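Local coordinates for protein probable arabinosyltransferase C (Mycobacterium tuberculosis, PDB 3PTY) that probably polymerises arabinose into the arabinan of arabinogalactan, the chain here being its extracellular, lectin-like, carbohydrate-binding C-terminal domain, at residues G46-V51 against P245-V250; R179-T184 against Q224-A229. All blocks are in the same frame, centred on the assembly; numbering follows the deposited sequence.

Interaction 1: residues G46-V51 against P245-V250; sequences GMLAPV and PRIPRV
Leu-48 and Gly-46 each bond to the backbone of 245-250. They make a single beta bridge, centred on Met-47 and Arg-246, between two irregular segments of a domain built on two beta sheets. Segment 245-250 is part of the link from strand 240-242 of one sheet to strand 251-252 of the other. Leu-48 N donates to Pro-245 O (3.1 Å), and the bond is almost straight at 175°. Ile-247 N donates to Gly-46 O (3.0 Å), coming from above the carbonyl plane, 46° out of it.

The Leu-48 side chain leaves beside its own backbone N (chi1 -59°). CB and CG run past Pro-245 O, with CG 3.7 Å from that oxygen. The chain then forks. CD1 reaches the ring of Pro-245, meeting CB and CG. CD2 turns to Ile-247 and lies 4.1 Å from its CG1, with CD1 of Ile-247 as near. Leu-165 and Tyr-151 of neighbouring strands also touch this leucine.

Met-47 bends at chi2 and lays SD 4.0 Å from Arg-246 CB. Its CE meets Arg-246 CD. Beyond CD the arginine leads away from segment 46-51. Its NE forms a salt bridge with Glu-40, while NH1 and NH2 bond to Thr-168 and Asn-210, so the guanidinium is held by three residues.

Pro-245 O has a second donor besides Leu-48 N. A water gives one hydrogen to Pro-245 O (2.9 Å) and the other to Leu-48 O (2.8 Å).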
ATOM      1  N   GLY A  46     -16.311  21.559 -13.171  1.00 22.64           N
ATOM      2  CA  GLY A  46     -16.399  22.449 -12.020  1.00 20.27           C
ATOM      3  C   GLY A  46     -15.607  23.747 -12.136  1.00 23.45           C
ATOM      4  O   GLY A  46     -15.696  24.620 -11.267  1.00 21.12           O
ATOM      5  N   MET A  47     -14.825  23.875 -13.203  1.00 20.61           N
ATOM      6  CA  MET A  47     -13.978  25.053 -13.400  1.00 20.99           C
ATOM      7  C   MET A  47     -14.795  26.348 -13.341  1.00 24.70           C
ATOM      8  O   MET A  47     -15.874  26.439 -13.922  1.00 21.10           O
ATOM      9  CB  MET A  47     -13.252  24.966 -14.746  1.00 21.73           C
ATOM     10  CG  MET A  47     -12.163  23.901 -14.815  1.00 18.72           C
ATOM     11  SD  MET A  47     -10.728  24.353 -13.822  1.00 22.96           S
ATOM     12  CE  MET A  47      -9.771  22.834 -13.898  1.00 23.11           C
ATOM     13  N   LEU A  48     -14.286  27.347 -12.629  1.00 18.13           N
ATOM     14  CA  LEU A  48     -14.941  28.651 -12.601  1.00 19.80           C
ATOM     15  C   LEU A  48     -14.740  29.329 -13.944  1.00 20.18           C
ATOM     16  O   LEU A  48     -13.674  29.212 -14.543  1.00 19.49           O
ATOM     17  CB  LEU A  48     -14.345  29.539 -11.507  1.00 21.74           C
ATOM     18  CG  LEU A  48     -14.411  29.023 -10.071  1.00 22.02           C
ATOM     19  CD1 LEU A  48     -13.913  30.113  -9.121  1.00 20.87           C
ATOM     20  CD2 LEU A  48     -15.832  28.604  -9.717  1.00 22.81           C
ATOM     21  N   ALA A  49     -15.758  30.043 -14.414  1.00 21.02           N
ATOM     22  CA  ALA A  49     -15.622  30.850 -15.625  1.00 20.69           C
ATOM     23  C   ALA A  49     -14.775  32.081 -15.325  1.00 23.09           C
ATOM     24  O   ALA A  49     -14.932  32.704 -14.276  1.00 23.43           O
ATOM     25  CB  ALA A  49     -17.002  31.269 -16.142  1.00 25.88           C
ATOM     26  N   PRO A  50     -13.861  32.433 -16.236  1.00 21.00           N
ATOM     27  CA  PRO A  50     -13.131  33.692 -16.059  1.00 22.17           C
ATOM     28  C   PRO A  50     -14.116  34.851 -16.145  1.00 23.39           C
ATOM     29  O   PRO A  50     -15.099  34.747 -16.874  1.00 21.46           O
ATOM     30  CB  PRO A  50     -12.190  33.734 -17.271  1.00 23.38           C
ATOM     31  CG  PRO A  50     -12.121  32.330 -17.765  1.00 26.53           C
ATOM     32  CD  PRO A  50     -13.445  31.710 -17.448  1.00 28.80           C
ATOM     33  N   VAL A  51     -13.860  35.937 -15.426  1.00 19.86           N
ATOM     34  CA  VAL A  51     -14.751  37.096 -15.492  1.00 23.74           C
ATOM     35  C   VAL A  51     -14.660  37.796 -16.848  1.00 29.82           C
ATOM     36  O   VAL A  51     -15.679  38.052 -17.495  1.00 27.51           O
ATOM     37  CB  VAL A  51     -14.447  38.119 -14.383  1.00 22.26           C
ATOM     38  CG1 VAL A  51     -15.277  39.391 -14.592  1.00 27.96           C
ATOM     39  CG2 VAL A  51     -14.729  37.507 -13.014  1.00 23.70           C
ATOM     40  N   PRO A 245      -8.886  27.618 -10.844  1.00 19.40           N
ATOM     41  CA  PRO A 245      -9.723  27.234  -9.702  1.00 18.38           C
ATOM     42  C   PRO A 245     -11.032  26.585 -10.128  1.00 20.60           C
ATOM     43  O   PRO A 245     -11.595  26.909 -11.180  1.00 20.00           O
ATOM     44  CB  PRO A 245     -10.013  28.569  -9.009  1.00 18.59           C
ATOM     45  CG  PRO A 245      -9.889  29.608 -10.105  1.00 20.56           C
ATOM     46  CD  PRO A 245      -8.848  29.077 -11.062  1.00 19.76           C
ATOM     47  N   ARG A 246     -11.518  25.671  -9.300  1.00 18.38           N
ATOM     48  CA  ARG A 246     -12.791  25.022  -9.564  1.00 18.78           C
ATOM     49  C   ARG A 246     -13.527  24.696  -8.278  1.00 17.98           C
ATOM     50  O   ARG A 246     -12.943  24.692  -7.188  1.00 15.84           O
ATOM     51  CB  ARG A 246     -12.569  23.739 -10.371  1.00 19.99           C
ATOM     52  CG  ARG A 246     -11.872  22.624  -9.594  1.00 20.83           C
ATOM     53  CD  ARG A 246     -11.539  21.467 -10.527  1.00 22.92           C
ATOM     54  NE  ARG A 246     -11.184  20.228  -9.833  1.00 20.50           N
ATOM     55  CZ  ARG A 246      -9.938  19.838  -9.589  1.00 23.23           C
ATOM     56  NH1 ARG A 246      -8.916  20.601  -9.959  1.00 18.87           N
ATOM     57  NH2 ARG A 246      -9.710  18.679  -8.970  1.00 20.03           N
ATOM     58  N   ILE A 247     -14.820  24.424  -8.413  1.00 18.38           N
ATOM     59  CA  ILE A 247     -15.624  23.888  -7.317  1.00 19.22           C
ATOM     60  C   ILE A 247     -16.117  22.516  -7.758  1.00 19.93           C
ATOM     61  O   ILE A 247     -16.957  22.410  -8.645  1.00 18.38           O
ATOM     62  CB  ILE A 247     -16.817  24.803  -6.990  1.00 22.41           C
ATOM     63  CG1 ILE A 247     -16.315  26.168  -6.491  1.00 20.87           C
ATOM     64  CG2 ILE A 247     -17.718  24.160  -5.928  1.00 24.69           C
ATOM     65  CD1 ILE A 247     -17.443  27.176  -6.236  1.00 23.25           C
ATOM     66  N   PRO A 248     -15.581  21.456  -7.148  1.00 19.15           N
ATOM     67  CA  PRO A 248     -15.797  20.103  -7.686  1.00 20.19           C
ATOM     68  C   PRO A 248     -17.256  19.678  -7.734  1.00 26.02           C
ATOM     69  O   PRO A 248     -17.993  19.897  -6.775  1.00 23.16           O
ATOM     70  CB  PRO A 248     -15.037  19.208  -6.702  1.00 17.59           C
ATOM     71  CG  PRO A 248     -13.958  20.107  -6.142  1.00 21.93           C
ATOM     72  CD  PRO A 248     -14.654  21.453  -6.004  1.00 19.06           C
ATOM     73  N   ARG A 249     -17.666  19.073  -8.846  1.00 20.61           N
ATOM     74  CA  ARG A 249     -18.942  18.373  -8.892  1.00 22.47           C
ATOM     75  C   ARG A 249     -18.660  16.913  -8.552  1.00 24.15           C
ATOM     76  O   ARG A 249     -17.788  16.298  -9.154  1.00 21.53           O
ATOM     77  CB  ARG A 249     -19.576  18.530 -10.275  1.00 28.37           C
ATOM     78  CG  ARG A 249     -19.770  20.007 -10.655  1.00 36.08           C
ATOM     79  CD  ARG A 249     -20.477  20.181 -11.988  1.00 48.13           C
ATOM     80  NE  ARG A 249     -21.859  19.718 -11.933  1.00 60.46           N
ATOM     81  CZ  ARG A 249     -22.688  19.715 -12.972  1.00 67.42           C
ATOM     82  NH1 ARG A 249     -22.274  20.151 -14.155  1.00 66.27           N
ATOM     83  NH2 ARG A 249     -23.930  19.273 -12.828  1.00 71.28           N
ATOM     84  N   VAL A 250     -19.381  16.362  -7.581  1.00 19.30           N
ATOM     85  CA  VAL A 250     -19.018  15.057  -7.024  1.00 20.42           C
ATOM     86  C   VAL A 250     -20.213  14.119  -6.904  1.00 22.94           C
ATOM     87  O   VAL A 250     -21.359  14.561  -6.910  1.00 24.34           O
ATOM     88  CB  VAL A 250     -18.370  15.191  -5.615  1.00 22.70           C
ATOM     89  CG1 VAL A 250     -17.054  15.955  -5.683  1.00 22.67           C
ATOM     90  CG2 VAL A 250     -19.335  15.868  -4.644  1.00 23.66           C
TER
HETATM   91  O   HOH W   1     -11.264  27.967 -13.841  1.00 19.88           O

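Interaction 2: residues R179-T184 against Q224-A229; sequences RLQWAT and QVRLVA
Gln-181 and Arg-226 face each other in an antiparallel strand pair of the larger sheet of this carbohydrate-binding domain. Backbone bonds come first. Arg-179 with Val-228, Gln-181 with Arg-226, and Ala-183 with Gln-224 are hydrogen-bonded pairs, each joined by two N-H to O bonds. Leu-180 with Leu-227 and Trp-182 with Val-225 are the non-hydrogen-bonded pairs between them. There, CA-H groups approach carbonyl oxygens, as Val-225 CA does Gln-181 O (3.1 Å).

The polar side-chain contact is a fork. Arg-226 NE (2.8 Å) and NH2 (3.0 Å) both donate to Gln-181 OE1. The oxygen lies at the guanidinium edge, close to its plane. NH2 sits in the amide carbonyl plane, whereas NE is tilted from it, and the two flat groups are 44° apart. Arg-226 CG stands between its backbone N and carbonyl carbon (chi1 69°). The chain then runs extended to NE, which carries the guanidinium to the glutamine. Val-228 CG1 lies 3.8 Å from Gln-181 CD, the two side chains crossing at about a right angle on this same face.

Apolar contacts lie on the other face. Leu-180 CD1 fits between Val-225 CB (3.8 Å) and Leu-227 CD2 (3.9 Å). Trp-182 touches Val-225 CG1 through its CB (4.0 Å), and its indole leads away.

The first strand ends at Ala-183, and Thr-184 follows as N-cap of helix 185-189. Gln-224 NE2 bonds to Asp-185 of that helix. Strand 195-202 flanks 178-183, and strand 144-152 flanks 224-231. Leu-165 and Val-167 of strand 164-171 touch Leu-180 and Leu-227 respectively.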
ATOM      1  N   ARG A 179      -2.068  31.608  -2.540  1.00 21.46           N
ATOM      2  CA  ARG A 179      -3.250  32.123  -1.872  1.00 23.38           C
ATOM      3  C   ARG A 179      -4.377  32.353  -2.852  1.00 21.54           C
ATOM      4  O   ARG A 179      -4.150  32.538  -4.046  1.00 19.86           O
ATOM      5  CB  ARG A 179      -2.922  33.426  -1.125  1.00 25.26           C
ATOM      6  CG  ARG A 179      -1.830  33.255  -0.067  1.00 32.54           C
ATOM      7  CD  ARG A 179      -1.636  34.520   0.766  1.00 38.64           C
ATOM      8  NE  ARG A 179      -2.851  34.834   1.498  1.00 45.64           N
ATOM      9  CZ  ARG A 179      -3.058  34.565   2.784  1.00 41.27           C
ATOM     10  NH1 ARG A 179      -2.114  33.992   3.521  1.00 43.95           N
ATOM     11  NH2 ARG A 179      -4.216  34.883   3.335  1.00 27.25           N
ATOM     12  N   LEU A 180      -5.592  32.324  -2.328  1.00 21.36           N
ATOM     13  CA  LEU A 180      -6.777  32.662  -3.087  1.00 19.99           C
ATOM     14  C   LEU A 180      -7.259  34.013  -2.584  1.00 22.69           C
ATOM     15  O   LEU A 180      -7.533  34.168  -1.396  1.00 23.16           O
ATOM     16  CB  LEU A 180      -7.866  31.617  -2.828  1.00 21.71           C
ATOM     17  CG  LEU A 180      -9.227  31.834  -3.495  1.00 26.15           C
ATOM     18  CD1 LEU A 180      -9.204  31.357  -4.937  1.00 23.22           C
ATOM     19  CD2 LEU A 180     -10.307  31.109  -2.711  1.00 32.36           C
ATOM     20  N   GLN A 181      -7.354  34.990  -3.477  1.00 21.20           N
ATOM     21  CA  GLN A 181      -7.906  36.291  -3.118  1.00 23.77           C
ATOM     22  C   GLN A 181      -9.341  36.382  -3.618  1.00 22.98           C
ATOM     23  O   GLN A 181      -9.674  35.811  -4.653  1.00 21.91           O
ATOM     24  CB  GLN A 181      -7.068  37.416  -3.728  1.00 22.89           C
ATOM     25  CG  GLN A 181      -5.624  37.451  -3.253  1.00 23.56           C
ATOM     26  CD  GLN A 181      -4.868  38.655  -3.782  1.00 26.43           C
ATOM     27  OE1 GLN A 181      -5.299  39.298  -4.734  1.00 27.50           O
ATOM     28  NE2 GLN A 181      -3.730  38.964  -3.166  1.00 24.34           N
ATOM     29  N   TRP A 182     -10.187  37.089  -2.875  1.00 20.61           N
ATOM     30  CA  TRP A 182     -11.562  37.319  -3.298  1.00 17.84           C
ATOM     31  C   TRP A 182     -11.870  38.808  -3.389  1.00 23.77           C
ATOM     32  O   TRP A 182     -11.129  39.648  -2.857  1.00 24.80           O
ATOM     33  CB  TRP A 182     -12.555  36.633  -2.353  1.00 17.24           C
ATOM     34  CG  TRP A 182     -12.429  37.063  -0.914  1.00 18.62           C
ATOM     35  CD1 TRP A 182     -12.808  38.267  -0.375  1.00 23.55           C
ATOM     36  CD2 TRP A 182     -11.914  36.282   0.170  1.00 19.81           C
ATOM     37  NE1 TRP A 182     -12.544  38.279   0.975  1.00 23.21           N
ATOM     38  CE2 TRP A 182     -11.997  37.072   1.333  1.00 21.68           C
ATOM     39  CE3 TRP A 182     -11.387  34.987   0.268  1.00 23.01           C
ATOM     40  CZ2 TRP A 182     -11.573  36.610   2.583  1.00 21.52           C
ATOM     41  CZ3 TRP A 182     -10.962  34.530   1.515  1.00 22.09           C
ATOM     42  CH2 TRP A 182     -11.058  35.343   2.651  1.00 18.47           C
ATOM     43  N   ALA A 183     -12.979  39.130  -4.042  1.00 20.50           N
ATOM     44  CA  ALA A 183     -13.351  40.520  -4.268  1.00 22.90           C
ATOM     45  C   ALA A 183     -14.808  40.641  -4.684  1.00 27.72           C
ATOM     46  O   ALA A 183     -15.387  39.697  -5.235  1.00 24.22           O
ATOM     47  CB  ALA A 183     -12.449  41.138  -5.345  1.00 22.92           C
ATOM     48  N   THR A 184     -15.392  41.805  -4.410  1.00 27.13           N
ATOM     49  CA  THR A 184     -16.675  42.185  -4.983  1.00 23.89           C
ATOM     50  C   THR A 184     -16.417  42.714  -6.394  1.00 28.40           C
ATOM     51  O   THR A 184     -15.268  42.954  -6.771  1.00 26.80           O
ATOM     52  CB  THR A 184     -17.316  43.328  -4.176  1.00 26.13           C
ATOM     53  OG1 THR A 184     -16.454  44.469  -4.226  1.00 27.25           O
ATOM     54  CG2 THR A 184     -17.527  42.914  -2.719  1.00 30.76           C
ATOM     55  N   GLN A 224     -15.894  37.381  -7.084  1.00 24.02           N
ATOM     56  CA  GLN A 224     -14.779  36.996  -7.945  1.00 24.12           C
ATOM     57  C   GLN A 224     -13.601  36.506  -7.112  1.00 25.21           C
ATOM     58  O   GLN A 224     -13.416  36.944  -5.976  1.00 21.59           O
ATOM     59  CB  GLN A 224     -14.336  38.191  -8.805  1.00 25.11           C
ATOM     60  CG  GLN A 224     -15.467  38.857  -9.571  1.00 28.33           C
ATOM     61  CD  GLN A 224     -14.998  39.994 -10.462  1.00 31.38           C
ATOM     62  OE1 GLN A 224     -13.841  40.034 -10.896  1.00 24.20           O
ATOM     63  NE2 GLN A 224     -15.905  40.923 -10.753  1.00 28.88           N
ATOM     64  N   VAL A 225     -12.802  35.598  -7.672  1.00 20.59           N
ATOM     65  CA  VAL A 225     -11.591  35.152  -6.991  1.00 17.77           C
ATOM     66  C   VAL A 225     -10.439  35.076  -7.974  1.00 21.88           C
ATOM     67  O   VAL A 225     -10.651  34.964  -9.181  1.00 23.11           O
ATOM     68  CB  VAL A 225     -11.760  33.768  -6.331  1.00 20.74           C
ATOM     69  CG1 VAL A 225     -12.814  33.819  -5.229  1.00 22.74           C
ATOM     70  CG2 VAL A 225     -12.104  32.705  -7.389  1.00 19.04           C
ATOM     71  N   ARG A 226      -9.219  35.137  -7.459  1.00 17.46           N
ATOM     72  CA  ARG A 226      -8.048  34.914  -8.300  1.00 18.16           C
ATOM     73  C   ARG A 226      -6.971  34.219  -7.489  1.00 20.73           C
ATOM     74  O   ARG A 226      -7.010  34.231  -6.258  1.00 19.89           O
ATOM     75  CB  ARG A 226      -7.525  36.233  -8.877  1.00 16.03           C
ATOM     76  CG  ARG A 226      -6.895  37.163  -7.845  1.00 22.33           C
ATOM     77  CD  ARG A 226      -6.393  38.468  -8.489  1.00 23.93           C
ATOM     78  NE  ARG A 226      -5.976  39.435  -7.476  1.00 25.43           N
ATOM     79  CZ  ARG A 226      -5.705  40.716  -7.718  1.00 30.05           C
ATOM     80  NH1 ARG A 226      -5.791  41.208  -8.956  1.00 27.24           N
ATOM     81  NH2 ARG A 226      -5.342  41.508  -6.715  1.00 25.13           N
ATOM     82  N   LEU A 227      -6.009  33.625  -8.187  1.00 17.91           N
ATOM     83  CA  LEU A 227      -4.890  32.943  -7.555  1.00 17.57           C
ATOM     84  C   LEU A 227      -3.660  33.829  -7.557  1.00 22.60           C
ATOM     85  O   LEU A 227      -3.391  34.531  -8.534  1.00 22.10           O
ATOM     86  CB  LEU A 227      -4.551  31.654  -8.320  1.00 18.31           C
ATOM     87  CG  LEU A 227      -5.672  30.632  -8.482  1.00 21.49           C
ATOM     88  CD1 LEU A 227      -5.165  29.414  -9.264  1.00 19.37           C
ATOM     89  CD2 LEU A 227      -6.212  30.228  -7.109  1.00 23.18           C
ATOM     90  N   VAL A 228      -2.903  33.787  -6.468  1.00 16.84           N
ATOM     91  CA  VAL A 228      -1.620  34.470  -6.429  1.00 15.96           C
ATOM     92  C   VAL A 228      -0.593  33.510  -5.861  1.00 24.21           C
ATOM     93  O   VAL A 228      -0.874  32.766  -4.920  1.00 26.46           O
ATOM     94  CB  VAL A 228      -1.672  35.767  -5.598  1.00 26.05           C
ATOM     95  CG1 VAL A 228      -2.690  36.745  -6.199  1.00 24.75           C
ATOM     96  CG2 VAL A 228      -2.007  35.462  -4.149  1.00 31.23           C
ATOM     97  N   ALA A 229       0.590  33.506  -6.456  1.00 20.44           N
ATOM     98  CA  ALA A 229       1.637  32.603  -6.024  1.00 20.09           C
ATOM     99  C   ALA A 229       2.960  33.343  -6.026  1.00 24.90           C
ATOM    100  O   ALA A 229       3.209  34.191  -6.883  1.00 22.42           O
ATOM    101  CB  ALA A 229       1.705  31.370  -6.940  1.00 17.89           C
TER

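In the fold
From the N terminus, segment 46-51 comes first, between strand 37-40 of the mixed sheet and helix 55-58. The chain then enters the antiparallel sheet. Strands 178-183 and 224-231 pair there, so interaction 2 closes a loop that holds helix 185-189 and strands 195-202 and 209-214. Soon after, 245-250 returns to 46-51, and interaction 1 closes a much longer loop with interaction 2 nested inside it. Their centres are 14 Å apart and they touch: Leu-48 CD1 lies 3.6 Å from Val-225 CG2, and Pro-245 CD 4.1 Å from Leu-227 CD1. Interaction 2 builds one sheet; interaction 1 joins segments that run between both sheets.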